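Type III secretion system effector HopBA1 (Pseudomonas syringae pv. aptata, PDB 5T09) enhances self-association of the Arabidopsis resistance protein RBA1 and is a virulence factor recognized by RBA1, which triggers plant cell death. Local coordinates at residues N48-G53 against P207-S212; S197-P202 against A226-H231. All blocks are in the same frame, centred on the assembly; numbering follows the deposited sequence.

How the contacts relate
Contact 1 (48-53 with 207-212) is buried and joins two neighbouring parallel strands of the central sheet; contact 2 (197-202 with 226-231) is partly buried and joins two loops about 9 Å away, centre to centre. Backbone ladder bonds and aliphatic packing dominate the first, whereas the second has no regular strand pairing and relies on carbonyl oxygens and a histidine ring; loop 197-202 also carries two of the three potassium ligands. The two meet directly. H231 bonds to V210 through both its backbone and its ND1, and S230 OG lies 2.8 Å from S212 OG, a probable hydrogen bond. Their segments alternate along the chain, and these bonds tie loop 226-231 to strand 209-214.

Contact 1: N48-G53 against P207-S212; sequences NLVYIG and PGLVIS
Strands 49-53 and 209-212 run parallel, their axes 4.5 Å apart at closest approach and turned 22° from each other, with V50, Y51 and I52 paired to L209, V210 and I211. The ladder alternates in the usual parallel manner. L49 O accepts from L209 N, Y51 N gives to L209 O, Y51 O accepts from I211 N at 2.7 Å, and G53 N closes the series on I211 O. Y51 thus uses both its N and its O toward this strand, while V50 and I52 turn theirs to strand 184-190.

On the face of V50, I52, L209 and I211, V50 CG1, anti to the backbone N (chi1 172°), meets I211 CD1 at 3.7 Å, two residues beyond V50's partner L209, and the two side chains cross obliquely. On the other face, Y51 CD2 lies 3.9 Å from V210 CG2, which approaches the ring obliquely. The ring edge is turned to the start of the partner segment: CE2 is 3.9 Å from G208 CA, and G208 N lies in the ring plane. L49 O also comes 3.3 Å from G208 CA, so the glycine backbone sits directly against the ring edge and the strand. Beyond the ring, the Y51 hydroxyl is hydrogen-bonded to R206 O. L49 CD2 reaches P207 O at 3.4 Å.

The pair belongs to the parallel core of this EreA/ChaN-like alpha-beta fold, with strand 184-190 beside 49-54 and strand 232-235 beside 209-214. Helix 36-46 covers the face of I52, L209 and I211 through L40 and A43, while F194 and P202 meet Y51 on the other.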
# COMPACT_ATOMS: atom_id res chain seq x y z
N ASN A 48 6.05 7.11 11.49
CA ASN A 48 4.83 6.52 12.04
C ASN A 48 3.86 6.09 10.95
O ASN A 48 2.98 5.27 11.23
CB ASN A 48 4.13 7.51 12.98
CG ASN A 48 4.87 7.68 14.29
OD1 ASN A 48 5.55 6.77 14.76
ND2 ASN A 48 4.72 8.85 14.90
N LEU A 49 3.99 6.62 9.74
CA LEU A 49 3.08 6.29 8.66
C LEU A 49 3.85 6.23 7.35
O LEU A 49 4.56 7.17 7.00
CB LEU A 49 1.94 7.32 8.56
CG LEU A 49 0.91 7.09 7.45
CD1 LEU A 49 0.19 5.77 7.64
CD2 LEU A 49 -0.09 8.24 7.41
N VAL A 50 3.71 5.10 6.65
CA VAL A 50 4.34 4.88 5.36
C VAL A 50 3.25 4.49 4.36
O VAL A 50 2.37 3.69 4.68
CB VAL A 50 5.42 3.78 5.43
CG1 VAL A 50 5.93 3.42 4.03
CG2 VAL A 50 6.57 4.23 6.32
N TYR A 51 3.32 5.06 3.17
CA TYR A 51 2.45 4.69 2.06
C TYR A 51 3.24 3.88 1.05
O TYR A 51 4.31 4.31 0.61
CB TYR A 51 1.85 5.92 1.39
CG TYR A 51 0.90 6.72 2.25
CD1 TYR A 51 -0.45 6.41 2.29
CD2 TYR A 51 1.35 7.78 3.02
CE1 TYR A 51 -1.33 7.14 3.07
CE2 TYR A 51 0.49 8.51 3.81
CZ TYR A 51 -0.85 8.19 3.83
OH TYR A 51 -1.72 8.91 4.61
N ILE A 52 2.71 2.71 0.68
CA ILE A 52 3.29 1.88 -0.37
C ILE A 52 2.44 2.06 -1.61
O ILE A 52 1.29 1.60 -1.66
CB ILE A 52 3.37 0.41 0.05
CG1 ILE A 52 4.30 0.24 1.26
CG2 ILE A 52 3.87 -0.45 -1.13
CD1 ILE A 52 4.33 -1.17 1.81
N GLY A 53 2.99 2.73 -2.62
CA GLY A 53 2.26 2.96 -3.85
C GLY A 53 2.23 1.72 -4.72
O GLY A 53 3.25 1.35 -5.31
N PRO A 207 -0.13 13.05 6.68
CA PRO A 207 1.26 13.06 6.21
C PRO A 207 1.95 11.74 6.50
O PRO A 207 1.77 11.14 7.56
CB PRO A 207 1.90 14.21 7.00
CG PRO A 207 0.76 15.05 7.46
CD PRO A 207 -0.39 14.12 7.67
N GLY A 208 2.74 11.28 5.54
CA GLY A 208 3.50 10.05 5.72
C GLY A 208 4.54 9.92 4.64
O GLY A 208 4.52 10.62 3.62
N LEU A 209 5.47 8.99 4.87
CA LEU A 209 6.50 8.67 3.90
C LEU A 209 5.89 7.83 2.79
O LEU A 209 5.31 6.77 3.05
CB LEU A 209 7.64 7.92 4.60
CG LEU A 209 8.96 7.64 3.87
CD1 LEU A 209 8.85 6.47 2.91
CD2 LEU A 209 9.45 8.88 3.15
N VAL A 210 6.00 8.30 1.55
CA VAL A 210 5.43 7.62 0.39
C VAL A 210 6.54 6.92 -0.37
O VAL A 210 7.57 7.53 -0.68
CB VAL A 210 4.68 8.61 -0.53
CG1 VAL A 210 4.11 7.88 -1.74
CG2 VAL A 210 3.57 9.31 0.25
N ILE A 211 6.33 5.65 -0.68
CA ILE A 211 7.28 4.83 -1.42
C ILE A 211 6.73 4.57 -2.81
O ILE A 211 5.54 4.27 -2.97
CB ILE A 211 7.57 3.50 -0.69
CG1 ILE A 211 8.22 3.77 0.67
CG2 ILE A 211 8.45 2.59 -1.56
CD1 ILE A 211 8.48 2.53 1.50
N SER A 212 7.60 4.68 -3.81
CA SER A 212 7.30 4.31 -5.18
C SER A 212 8.29 3.25 -5.62
O SER A 212 9.26 2.94 -4.92
CB SER A 212 7.38 5.52 -6.12
OG SER A 212 8.70 6.02 -6.19

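Contact 2: S197-P202 against A226-H231; sequences SKTDGP and ADEHSH. With K (potassium ion), chain B.
E228 O takes two backbone N-H groups from consecutive residues of the other loop, S197 N at 2.7 Å in a weak, bent bond and K198 N at 3.1 Å. The K198 donor stands above the carbonyl plane, 36° out of it. Beside this grip K198 CB and E228 CB touch at 3.5 Å, the two side chains crossing at about a right angle; the lysine chain is extended and its end leads away from the other loop.

The third bond between the loops comes from the ring of H231, whose NE2 donates to K198 O at 2.6 Å. The oxygen lies at the ring edge, 19° out of its plane, and CE1 comes 3.1 Å from S197 O. ND1 is hydrogen-bonded to V210 N, so both ring nitrogens are engaged, an arrangement that fixes the ring's rotation between loop 197-202 and strand 209-214. CG stands anti to the carbonyl carbon (chi1 -62°), and the end of the side chain comes nearer to loop 197-202 than its CB does.

The loops precede strands 209-214 and 232-235, neighbours in the parallel part of the sheet. In loop 226-231, D227 OD2 accepts from H229 N through its anti lone pair, forming an Asx turn; D227 CG stands above one face of the H229 ring, offset toward its rim. In loop 197-202, G201 N bonds back to S197 O, and G201 has a positive phi. The carbonyls on either side of G201 in sequence, D200 O and P202 O, bind a potassium ion, each at 2.7 Å, with M205 O as a further ligand. S197 OG is hydrogen-bonded to F194 O.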
# COMPACT_ATOMS: atom_id res chain seq x y z
N SER A 197 2.82 14.15 -3.34
CA SER A 197 2.83 13.86 -1.92
C SER A 197 4.12 14.27 -1.22
O SER A 197 4.27 14.01 -0.02
CB SER A 197 2.60 12.36 -1.69
OG SER A 197 3.65 11.59 -2.26
N LYS A 198 5.06 14.89 -1.93
CA LYS A 198 6.37 15.17 -1.35
C LYS A 198 6.24 16.07 -0.13
O LYS A 198 6.79 15.77 0.94
CB LYS A 198 7.28 15.81 -2.39
CG LYS A 198 8.68 16.12 -1.87
CD LYS A 198 9.55 16.75 -2.94
CE LYS A 198 10.94 17.07 -2.40
NZ LYS A 198 11.77 17.82 -3.38
N THR A 199 5.52 17.18 -0.26
CA THR A 199 5.51 18.19 0.80
C THR A 199 4.75 17.70 2.03
O THR A 199 5.24 17.80 3.16
CB THR A 199 4.91 19.49 0.28
OG1 THR A 199 3.55 19.28 -0.10
CG2 THR A 199 5.70 19.99 -0.93
N ASP A 200 3.54 17.15 1.83
CA ASP A 200 2.67 16.84 2.95
C ASP A 200 2.00 15.47 2.84
O ASP A 200 0.99 15.23 3.50
CB ASP A 200 1.59 17.92 3.08
CG ASP A 200 1.45 18.43 4.50
OD1 ASP A 200 1.57 17.63 5.45
OD2 ASP A 200 1.21 19.65 4.67
N GLY A 201 2.55 14.56 2.04
CA GLY A 201 1.95 13.26 1.85
C GLY A 201 0.78 13.33 0.89
O GLY A 201 0.51 14.37 0.29
N PRO A 202 0.06 12.22 0.72
CA PRO A 202 -1.04 12.20 -0.25
C PRO A 202 -2.09 13.25 0.07
O PRO A 202 -2.30 13.63 1.22
CB PRO A 202 -1.61 10.78 -0.11
CG PRO A 202 -0.48 9.97 0.44
CD PRO A 202 0.25 10.90 1.36
N ALA A 226 13.00 13.14 -9.33
CA ALA A 226 12.41 13.41 -10.63
C ALA A 226 11.10 14.18 -10.50
O ALA A 226 10.82 15.07 -11.30
CB ALA A 226 12.18 12.10 -11.39
N ASP A 227 10.30 13.85 -9.49
CA ASP A 227 9.00 14.48 -9.29
C ASP A 227 8.67 14.44 -7.81
O ASP A 227 9.47 14.00 -6.98
CB ASP A 227 7.94 13.78 -10.14
CG ASP A 227 7.92 12.28 -9.93
OD1 ASP A 227 8.63 11.56 -10.67
OD2 ASP A 227 7.20 11.81 -9.02
N GLU A 228 7.47 14.92 -7.47
CA GLU A 228 7.01 14.99 -6.09
C GLU A 228 5.89 13.98 -5.81
O GLU A 228 5.04 14.22 -4.95
CB GLU A 228 6.54 16.41 -5.75
CG GLU A 228 5.54 17.00 -6.72
CD GLU A 228 4.95 18.31 -6.22
OE1 GLU A 228 4.86 18.50 -4.99
OE2 GLU A 228 4.59 19.16 -7.07
N HIS A 229 5.89 12.86 -6.52
CA HIS A 229 4.86 11.84 -6.33
C HIS A 229 5.26 10.77 -5.32
O HIS A 229 4.46 9.87 -5.04
CB HIS A 229 4.52 11.19 -7.68
CG HIS A 229 4.03 12.15 -8.71
ND1 HIS A 229 3.97 13.51 -8.49
CD2 HIS A 229 3.58 11.96 -9.97
CE1 HIS A 229 3.50 14.11 -9.57
NE2 HIS A 229 3.25 13.19 -10.48
N SER A 230 6.46 10.85 -4.76
CA SER A 230 6.91 9.95 -3.70
C SER A 230 8.15 10.56 -3.08
O SER A 230 8.75 11.49 -3.63
CB SER A 230 7.20 8.55 -4.24
OG SER A 230 8.34 8.56 -5.09
N HIS A 231 8.54 10.02 -1.93
CA HIS A 231 9.75 10.46 -1.24
C HIS A 231 10.96 9.58 -1.53
O HIS A 231 12.07 10.09 -1.66
CB HIS A 231 9.52 10.52 0.26
CG HIS A 231 8.46 11.49 0.68
ND1 HIS A 231 7.15 11.13 0.88
CD2 HIS A 231 8.52 12.83 0.92
CE1 HIS A 231 6.45 12.19 1.23
NE2 HIS A 231 7.26 13.24 1.26
K K B . -1.66 15.40 3.16